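Local coordinates for Abbfa_003403 (Acinetobacter baumannii, PDB 4ZXH), which is a four-domain nonribosomal peptide synthetase that probably assembles its product on a phosphopantetheine-bearing carrier domain working with condensation, adenylation and thioesterase domains, at residues D976-E981 with E1042-N1047; V995-D1000 with T1036-G1041. All coordinates share one frame; numbering follows the deposited sequence.

Contacts 1 and 2 share helix 1037-1046, the last helix of the peptidyl carrier domain, and their centres lie about 10 Å apart. Contact 2 sets the first turn of this helix against the loop 995-1000, whereas contact 1 joins its final turns to the start of helix 977-990, so that in the chain contact 2 is nested within the loop closed by contact 1. The two meet where Ile978 CG2 packs on Gly1041 CA at 3.8 Å and where Glu979 OE1 lies 3.8 Å from Ile997 CG2. In contact 2 the side chain of Asp1000 is about 10 Å from the bound 4'-phosphopantetheine.

Contact 1: residues D976-E981 with E1042-N1047; sequences DPIEIE and EIIREN
The start of helix 977-990 meets the last turns of helix 1037-1046 obliquely, their short segments running at 131° to one another with axes 10.2 Å apart at closest approach. Ile978 and Arg1045 stand opposite each other, CA to CA 7.4 Å. From the first of these the extended Ile978 side chain, its CG1 beside the backbone N, brings CD1 up to the neighbouring helix: Ile978 CD1 lies 3.8 Å from Arg1045 CA and 3.9 Å from Ile1044 CG2. This is the apolar half of the pairing between the first and last helices of the four-helix carrier-protein fold; helix 1008-1022 adds Phe1022 beside Ile1044. The polar half is organised by Asp976, the N-cap of helix 977-990. Its CG sits between N and C (chi1 66°), which turns the carboxylate back to the helix start, and Asp976 OD1 accepts from Glu979 N (3.0 Å), nearly along the C-O axis. The other oxygen, OD2, takes the main bond from Arg1045, whose chain bends at chi3 and meets the aspartate tip to tip. Arg1045 NH2 donates to the syn lone pair of Asp976 OD2 at 2.8 Å, with carboxylate and guanidinium planes 46° apart; bonds from NE to OD2 and from NH2 to OD1 are weak. Glu979 OE2 forms a longer salt bridge to the same NH2, and a water joins the two chains, 2.7 Å from both Glu979 OE2 and Arg1045 NH1. Arg975 is the stronger partner of Glu979, and Asp1230, in the thioesterase region, pairs with Arg1045 NH1.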
ATOM      1  N   ASP A 976     -23.772 -10.052 -16.057  1.00 20.26           N
ATOM      2  CA  ASP A 976     -23.693 -10.208 -17.502  1.00 25.36           C
ATOM      3  C   ASP A 976     -22.918 -11.493 -17.825  1.00 27.68           C
ATOM      4  O   ASP A 976     -22.473 -12.181 -16.901  1.00 24.22           O
ATOM      5  CB  ASP A 976     -23.071  -8.943 -18.132  1.00 31.84           C
ATOM      6  CG  ASP A 976     -21.617  -8.727 -17.745  1.00 33.79           C
ATOM      7  OD1 ASP A 976     -21.074  -9.512 -16.944  1.00 27.31           O
ATOM      8  OD2 ASP A 976     -21.011  -7.750 -18.247  1.00 45.36           O
ATOM      9  N   PRO A 977     -22.778 -11.849 -19.121  1.00 30.62           N
ATOM     10  CA  PRO A 977     -22.033 -13.083 -19.425  1.00 27.88           C
ATOM     11  C   PRO A 977     -20.587 -13.162 -18.866  1.00 30.95           C
ATOM     12  O   PRO A 977     -20.126 -14.244 -18.515  1.00 33.13           O
ATOM     13  CB  PRO A 977     -22.018 -13.094 -20.960  1.00 23.42           C
ATOM     14  CG  PRO A 977     -23.328 -12.453 -21.339  1.00 24.28           C
ATOM     15  CD  PRO A 977     -23.537 -11.368 -20.297  1.00 34.54           C
ATOM     16  N   ILE A 978     -19.875 -12.047 -18.798  1.00 25.85           N
ATOM     17  CA  ILE A 978     -18.518 -12.082 -18.277  1.00 23.93           C
ATOM     18  C   ILE A 978     -18.517 -12.427 -16.789  1.00 27.11           C
ATOM     19  O   ILE A 978     -17.745 -13.266 -16.328  1.00 30.50           O
ATOM     20  CB  ILE A 978     -17.801 -10.739 -18.492  1.00 31.50           C
ATOM     21  CG1 ILE A 978     -17.328 -10.594 -19.949  1.00 23.01           C
ATOM     22  CG2 ILE A 978     -16.650 -10.587 -17.519  1.00 19.06           C
ATOM     23  CD1 ILE A 978     -16.679  -9.257 -20.241  1.00 22.17           C
ATOM     24  N   GLU A 979     -19.395 -11.805 -16.023  1.00 23.05           N
ATOM     25  CA  GLU A 979     -19.399 -12.107 -14.603  1.00 20.88           C
ATOM     26  C   GLU A 979     -19.952 -13.525 -14.350  1.00 27.69           C
ATOM     27  O   GLU A 979     -19.518 -14.189 -13.409  1.00 29.67           O
ATOM     28  CB  GLU A 979     -20.187 -11.046 -13.829  1.00 19.26           C
ATOM     29  CG  GLU A 979     -19.596  -9.643 -13.965  1.00 22.00           C
ATOM     30  CD  GLU A 979     -20.406  -8.588 -13.247  1.00 26.63           C
ATOM     31  OE1 GLU A 979     -21.536  -8.888 -12.798  1.00 29.21           O
ATOM     32  OE2 GLU A 979     -19.911  -7.449 -13.134  1.00 37.19           O
ATOM     33  N   ILE A 980     -20.869 -14.006 -15.195  1.00 24.51           N
ATOM     34  CA  ILE A 980     -21.339 -15.390 -15.071  1.00 28.35           C
ATOM     35  C   ILE A 980     -20.191 -16.394 -15.254  1.00 30.13           C
ATOM     36  O   ILE A 980     -20.038 -17.313 -14.447  1.00 33.70           O
ATOM     37  CB  ILE A 980     -22.475 -15.698 -16.069  1.00 19.84           C
ATOM     38  CG1 ILE A 980     -23.722 -14.910 -15.661  1.00 20.93           C
ATOM     39  CG2 ILE A 980     -22.784 -17.176 -16.086  1.00 20.65           C
ATOM     40  CD1 ILE A 980     -24.909 -15.074 -16.602  1.00 21.49           C
ATOM     41  N   GLU A 981     -19.356 -16.191 -16.274  1.00 24.70           N
ATOM     42  CA  GLU A 981     -18.224 -17.078 -16.519  1.00 32.68           C
ATOM     43  C   GLU A 981     -17.165 -17.026 -15.400  1.00 38.46           C
ATOM     44  O   GLU A 981     -16.595 -18.050 -15.030  1.00 37.69           O
ATOM     45  CB  GLU A 981     -17.569 -16.750 -17.859  1.00 37.81           C
ATOM     46  CG  GLU A 981     -16.362 -17.619 -18.170  1.00 51.86           C
ATOM     47  CD  GLU A 981     -16.653 -18.745 -19.156  1.00 65.65           C
ATOM     48  OE1 GLU A 981     -17.425 -18.518 -20.119  1.00 68.81           O
ATOM     49  OE2 GLU A 981     -16.106 -19.859 -18.958  1.00 71.96           O
ATOM     50  N   GLU A1042     -14.417  -5.998 -14.986  1.00 31.44           N
ATOM     51  CA  GLU A1042     -14.280  -4.676 -15.612  1.00 27.21           C
ATOM     52  C   GLU A1042     -13.049  -4.649 -16.524  1.00 40.72           C
ATOM     53  O   GLU A1042     -13.094  -4.094 -17.627  1.00 51.50           O
ATOM     54  CB  GLU A1042     -14.195  -3.558 -14.558  1.00 22.42           C
ATOM     55  CG  GLU A1042     -15.454  -3.421 -13.710  1.00 48.38           C
ATOM     56  CD  GLU A1042     -15.331  -2.423 -12.558  1.00 65.42           C
ATOM     57  OE1 GLU A1042     -14.243  -1.846 -12.351  1.00 60.78           O
ATOM     58  OE2 GLU A1042     -16.345  -2.221 -11.851  1.00 77.58           O
ATOM     59  N   ILE A1043     -11.960  -5.265 -16.064  1.00 29.02           N
ATOM     60  CA  ILE A1043     -10.721  -5.354 -16.828  1.00 29.91           C
ATOM     61  C   ILE A1043     -10.906  -6.114 -18.137  1.00 30.94           C
ATOM     62  O   ILE A1043     -10.463  -5.677 -19.194  1.00 28.80           O
ATOM     63  CB  ILE A1043      -9.628  -6.045 -15.997  1.00 35.84           C
ATOM     64  CG1 ILE A1043      -9.132  -5.094 -14.914  1.00 33.54           C
ATOM     65  CG2 ILE A1043      -8.475  -6.514 -16.879  1.00 35.44           C
ATOM     66  CD1 ILE A1043      -8.785  -3.734 -15.453  1.00 34.05           C
ATOM     67  N   ILE A1044     -11.558  -7.263 -18.054  1.00 31.16           N
ATOM     68  CA  ILE A1044     -11.811  -8.078 -19.225  1.00 32.46           C
ATOM     69  C   ILE A1044     -12.791  -7.386 -20.178  1.00 39.38           C
ATOM     70  O   ILE A1044     -12.656  -7.468 -21.401  1.00 42.94           O
ATOM     71  CB  ILE A1044     -12.356  -9.432 -18.805  1.00 27.05           C
ATOM     72  CG1 ILE A1044     -11.267 -10.223 -18.099  1.00 25.25           C
ATOM     73  CG2 ILE A1044     -12.863 -10.204 -19.987  1.00 28.08           C
ATOM     74  CD1 ILE A1044     -11.754 -11.550 -17.552  1.00 23.38           C
ATOM     75  N   ARG A1045     -13.757  -6.681 -19.598  1.00 37.02           N
ATOM     76  CA  ARG A1045     -14.803  -5.980 -20.347  1.00 34.11           C
ATOM     77  C   ARG A1045     -14.234  -4.873 -21.233  1.00 38.22           C
ATOM     78  O   ARG A1045     -14.797  -4.571 -22.300  1.00 33.86           O
ATOM     79  CB  ARG A1045     -15.829  -5.402 -19.376  1.00 23.49           C
ATOM     80  CG  ARG A1045     -17.069  -4.850 -20.018  1.00 24.91           C
ATOM     81  CD  ARG A1045     -18.132  -4.516 -18.974  1.00 24.64           C
ATOM     82  NE  ARG A1045     -18.622  -5.715 -18.294  1.00 30.63           N
ATOM     83  CZ  ARG A1045     -18.417  -5.982 -17.007  1.00 29.73           C
ATOM     84  NH1 ARG A1045     -17.742  -5.135 -16.238  1.00 34.89           N
ATOM     85  NH2 ARG A1045     -18.898  -7.095 -16.480  1.00 27.15           N
ATOM     86  N   GLU A1046     -13.129  -4.272 -20.774  1.00 36.90           N
ATOM     87  CA  GLU A1046     -12.442  -3.197 -21.497  1.00 42.98           C
ATOM     88  C   GLU A1046     -11.940  -3.654 -22.858  1.00 49.09           C
ATOM     89  O   GLU A1046     -11.880  -2.864 -23.800  1.00 59.50           O
ATOM     90  CB  GLU A1046     -11.251  -2.656 -20.696  1.00 45.48           C
ATOM     91  CG  GLU A1046     -11.584  -1.668 -19.596  1.00 59.09           C
ATOM     92  CD  GLU A1046     -10.370  -1.308 -18.735  1.00 77.26           C
ATOM     93  OE1 GLU A1046      -9.239  -1.761 -19.051  1.00 82.16           O
ATOM     94  OE2 GLU A1046     -10.554  -0.576 -17.733  1.00 79.66           O
ATOM     95  N   ASN A1047     -11.549  -4.922 -22.944  1.00 71.20           N
ATOM     96  CA  ASN A1047     -11.043  -5.498 -24.184  1.00 69.18           C
ATOM     97  C   ASN A1047     -12.172  -5.911 -25.116  1.00 58.53           C
ATOM     98  O   ASN A1047     -12.707  -7.009 -24.990  1.00 55.95           O
ATOM     99  CB  ASN A1047     -10.160  -6.704 -23.881  1.00 72.34           C
ATOM    100  CG  ASN A1047      -9.527  -7.294 -25.127  1.00 83.41           C
ATOM    101  OD1 ASN A1047      -9.871  -6.944 -26.260  1.00 78.65           O
ATOM    102  ND2 ASN A1047      -8.595  -8.209 -24.920  1.00 96.24           N
TER
HETATM  103  O   HOH W   1     -17.544  -6.353 -13.785  1.00 21.13           O

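Contact 2: residues V995-D1000 with T1036-G1041; sequences VGIHDD and TVERLG
In the four-helix carrier-protein fold the long connection between the first two helices folds back over the start of the last one, and segment 995-1000 makes that crossing against the first turn of helix 1037-1046. Packing is closest around the carbonyl of Ile997. Ile997 O accepts from Glu1038 N at 2.8 Å, on a lone pair in the carbonyl plane and with an N-H...O angle of 157°, so the loop backbone takes up an amide of the helix's first turn. The next amide toward the cap, Val1037 N, is near the same oxygen but too poorly aligned to bond. Thr1036 CB lies beside this carbonyl, while Thr1036 CA approaches Asp999 O at 3.5 Å in a CH...O contact. Val1037 CG1, anti to the backbone N, meets Ile997 CG2 at 4.2 Å, and Leu982 and Phe986 of helix 977-990 also lie against the valine. Within the loop, Gly996 to Asp999 form a type I turn closed by the bond from Asp999 N to Gly996 O, with Gly996 N also donating to Asp999 OD2 (3.0 Å) from above the carboxylate plane.

Looser contacts lie on the partly exposed side. His998 and Glu1038 run side by side in the same direction, ring and carboxylate planes 90° apart, and His998 NE2 comes to 3.6 Å from Glu1038 OE2 at the ring edge, an approach and no more; Glu1038 OE1 has a long, weak ion pair with Lys926. Ile997 CG1, set between N and C by a chi1 of 68°, lies over the centre of one imidazole face. At the helix start, the N-cap bond runs from Arg1039 N to Thr1036 OG1, 3.1 Å long.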
ATOM      1  N   VAL A 995     -20.687 -17.876  -5.248  1.00 33.69           N
ATOM      2  CA  VAL A 995     -19.718 -16.787  -5.221  1.00 24.76           C
ATOM      3  C   VAL A 995     -20.326 -15.503  -5.742  1.00 29.79           C
ATOM      4  O   VAL A 995     -20.893 -15.467  -6.832  1.00 36.50           O
ATOM      5  CB  VAL A 995     -18.461 -17.126  -6.055  1.00 20.15           C
ATOM      6  CG1 VAL A 995     -17.648 -15.889  -6.360  1.00 16.84           C
ATOM      7  CG2 VAL A 995     -17.595 -18.159  -5.331  1.00 30.89           C
ATOM      8  N   GLY A 996     -20.210 -14.449  -4.947  1.00 25.76           N
ATOM      9  CA  GLY A 996     -20.728 -13.159  -5.334  1.00 27.28           C
ATOM     10  C   GLY A 996     -19.633 -12.352  -5.979  1.00 26.26           C
ATOM     11  O   GLY A 996     -18.463 -12.596  -5.733  1.00 29.79           O
ATOM     12  N   ILE A 997     -20.009 -11.362  -6.777  1.00 26.59           N
ATOM     13  CA  ILE A 997     -19.032 -10.615  -7.550  1.00 23.51           C
ATOM     14  C   ILE A 997     -18.093  -9.745  -6.698  1.00 28.08           C
ATOM     15  O   ILE A 997     -17.148  -9.172  -7.229  1.00 44.87           O
ATOM     16  CB  ILE A 997     -19.730  -9.737  -8.598  1.00 21.52           C
ATOM     17  CG1 ILE A 997     -20.519  -8.613  -7.930  1.00 22.90           C
ATOM     18  CG2 ILE A 997     -20.636 -10.594  -9.494  1.00 19.16           C
ATOM     19  CD1 ILE A 997     -21.163  -7.676  -8.919  1.00 23.26           C
ATOM     20  N   HIS A 998     -18.321  -9.669  -5.390  1.00 28.27           N
ATOM     21  CA  HIS A 998     -17.419  -8.924  -4.500  1.00 31.79           C
ATOM     22  C   HIS A 998     -16.596  -9.827  -3.580  1.00 30.88           C
ATOM     23  O   HIS A 998     -15.869  -9.345  -2.725  1.00 30.28           O
ATOM     24  CB  HIS A 998     -18.210  -7.915  -3.670  1.00 22.53           C
ATOM     25  CG  HIS A 998     -18.834  -6.844  -4.505  1.00 29.53           C
ATOM     26  ND1 HIS A 998     -20.141  -6.431  -4.346  1.00 26.27           N
ATOM     27  CD2 HIS A 998     -18.338  -6.135  -5.545  1.00 25.75           C
ATOM     28  CE1 HIS A 998     -20.417  -5.499  -5.241  1.00 27.77           C
ATOM     29  NE2 HIS A 998     -19.338  -5.299  -5.978  1.00 28.08           N
ATOM     30  N   ASP A 999     -16.711 -11.135  -3.763  1.00 31.24           N
ATOM     31  CA  ASP A 999     -15.916 -12.078  -2.991  1.00 30.05           C
ATOM     32  C   ASP A 999     -14.523 -12.129  -3.556  1.00 28.97           C
ATOM     33  O   ASP A 999     -14.340 -12.251  -4.765  1.00 38.26           O
ATOM     34  CB  ASP A 999     -16.544 -13.478  -2.993  1.00 32.20           C
ATOM     35  CG  ASP A 999     -17.837 -13.534  -2.192  1.00 36.96           C
ATOM     36  OD1 ASP A 999     -18.070 -12.609  -1.379  1.00 36.94           O
ATOM     37  OD2 ASP A 999     -18.616 -14.493  -2.372  1.00 40.81           O
ATOM     38  N   ASP A1000     -13.543 -12.040  -2.666  1.00 30.35           N
ATOM     39  CA  ASP A1000     -12.145 -12.020  -3.058  1.00 26.51           C
ATOM     40  C   ASP A1000     -11.598 -13.449  -3.199  1.00 27.84           C
ATOM     41  O   ASP A1000     -11.799 -14.321  -2.340  1.00 25.61           O
ATOM     42  CB  ASP A1000     -11.338 -11.204  -2.050  1.00 20.04           C
ATOM     43  CG  ASP A1000      -9.877 -11.076  -2.427  1.00 41.40           C
ATOM     44  OD1 ASP A1000      -9.150 -12.102  -2.406  1.00 36.64           O
ATOM     45  OD2 ASP A1000      -9.458  -9.938  -2.733  1.00 39.84           O
ATOM     46  N   THR A1036     -11.496  -9.757  -7.248  1.00 26.44           N
ATOM     47  CA  THR A1036     -12.917 -10.074  -7.177  1.00 23.48           C
ATOM     48  C   THR A1036     -13.455 -10.241  -8.578  1.00 25.35           C
ATOM     49  O   THR A1036     -12.835  -9.774  -9.531  1.00 28.31           O
ATOM     50  CB  THR A1036     -13.725  -8.991  -6.488  1.00 27.33           C
ATOM     51  OG1 THR A1036     -13.747  -7.831  -7.333  1.00 33.65           O
ATOM     52  CG2 THR A1036     -13.142  -8.667  -5.103  1.00 19.36           C
ATOM     53  N   VAL A1037     -14.610 -10.890  -8.717  1.00 30.08           N
ATOM     54  CA  VAL A1037     -15.194 -11.070 -10.045  1.00 25.26           C
ATOM     55  C   VAL A1037     -15.559  -9.715 -10.648  1.00 31.84           C
ATOM     56  O   VAL A1037     -15.342  -9.478 -11.839  1.00 28.44           O
ATOM     57  CB  VAL A1037     -16.428 -11.962 -10.008  1.00 27.02           C
ATOM     58  CG1 VAL A1037     -17.106 -11.959 -11.359  1.00 26.70           C
ATOM     59  CG2 VAL A1037     -16.030 -13.370  -9.621  1.00 28.72           C
ATOM     60  N   GLU A1038     -16.074  -8.807  -9.821  1.00 27.51           N
ATOM     61  CA  GLU A1038     -16.435  -7.496 -10.341  1.00 24.58           C
ATOM     62  C   GLU A1038     -15.234  -6.812 -10.978  1.00 24.65           C
ATOM     63  O   GLU A1038     -15.297  -6.370 -12.135  1.00 23.33           O
ATOM     64  CB  GLU A1038     -17.004  -6.591  -9.254  1.00 22.14           C
ATOM     65  CG  GLU A1038     -17.709  -5.358  -9.835  1.00 30.31           C
ATOM     66  CD  GLU A1038     -17.593  -4.133  -8.954  1.00 41.42           C
ATOM     67  OE1 GLU A1038     -16.532  -3.961  -8.319  1.00 55.56           O
ATOM     68  OE2 GLU A1038     -18.567  -3.353  -8.879  1.00 40.68           O
ATOM     69  N   ARG A1039     -14.146  -6.727 -10.212  1.00 21.19           N
ATOM     70  CA  ARG A1039     -13.004  -5.934 -10.622  1.00 25.10           C
ATOM     71  C   ARG A1039     -12.314  -6.551 -11.834  1.00 25.97           C
ATOM     72  O   ARG A1039     -11.891  -5.839 -12.746  1.00 27.24           O
ATOM     73  CB  ARG A1039     -12.028  -5.771  -9.456  1.00 28.32           C
ATOM     74  CG  ARG A1039     -12.469  -4.662  -8.526  1.00 31.50           C
ATOM     75  CD  ARG A1039     -11.753  -4.635  -7.175  1.00 31.77           C
ATOM     76  NE  ARG A1039     -10.286  -4.571  -7.222  1.00 38.05           N
ATOM     77  CZ  ARG A1039      -9.581  -3.635  -7.850  1.00 44.27           C
ATOM     78  NH1 ARG A1039     -10.173  -2.666  -8.549  1.00 54.04           N
ATOM     79  NH2 ARG A1039      -8.267  -3.679  -7.802  1.00 39.72           N
ATOM     80  N   LEU A1040     -12.216  -7.874 -11.851  1.00 21.53           N
ATOM     81  CA  LEU A1040     -11.550  -8.564 -12.948  1.00 21.53           C
ATOM     82  C   LEU A1040     -12.419  -8.470 -14.184  1.00 27.31           C
ATOM     83  O   LEU A1040     -11.924  -8.333 -15.292  1.00 37.25           O
ATOM     84  CB  LEU A1040     -11.277 -10.022 -12.570  1.00 20.95           C
ATOM     85  CG  LEU A1040     -10.599 -10.975 -13.558  1.00 25.35           C
ATOM     86  CD1 LEU A1040      -9.187 -10.536 -13.920  1.00 18.24           C
ATOM     87  CD2 LEU A1040     -10.586 -12.349 -12.920  1.00 24.76           C
ATOM     88  N   GLY A1041     -13.730  -8.526 -13.968  1.00 29.48           N
ATOM     89  CA  GLY A1041     -14.706  -8.429 -15.036  1.00 21.99           C
ATOM     90  C   GLY A1041     -14.645  -7.083 -15.732  1.00 33.30           C
ATOM     91  O   GLY A1041     -14.798  -7.033 -16.946  1.00 43.70           O
TER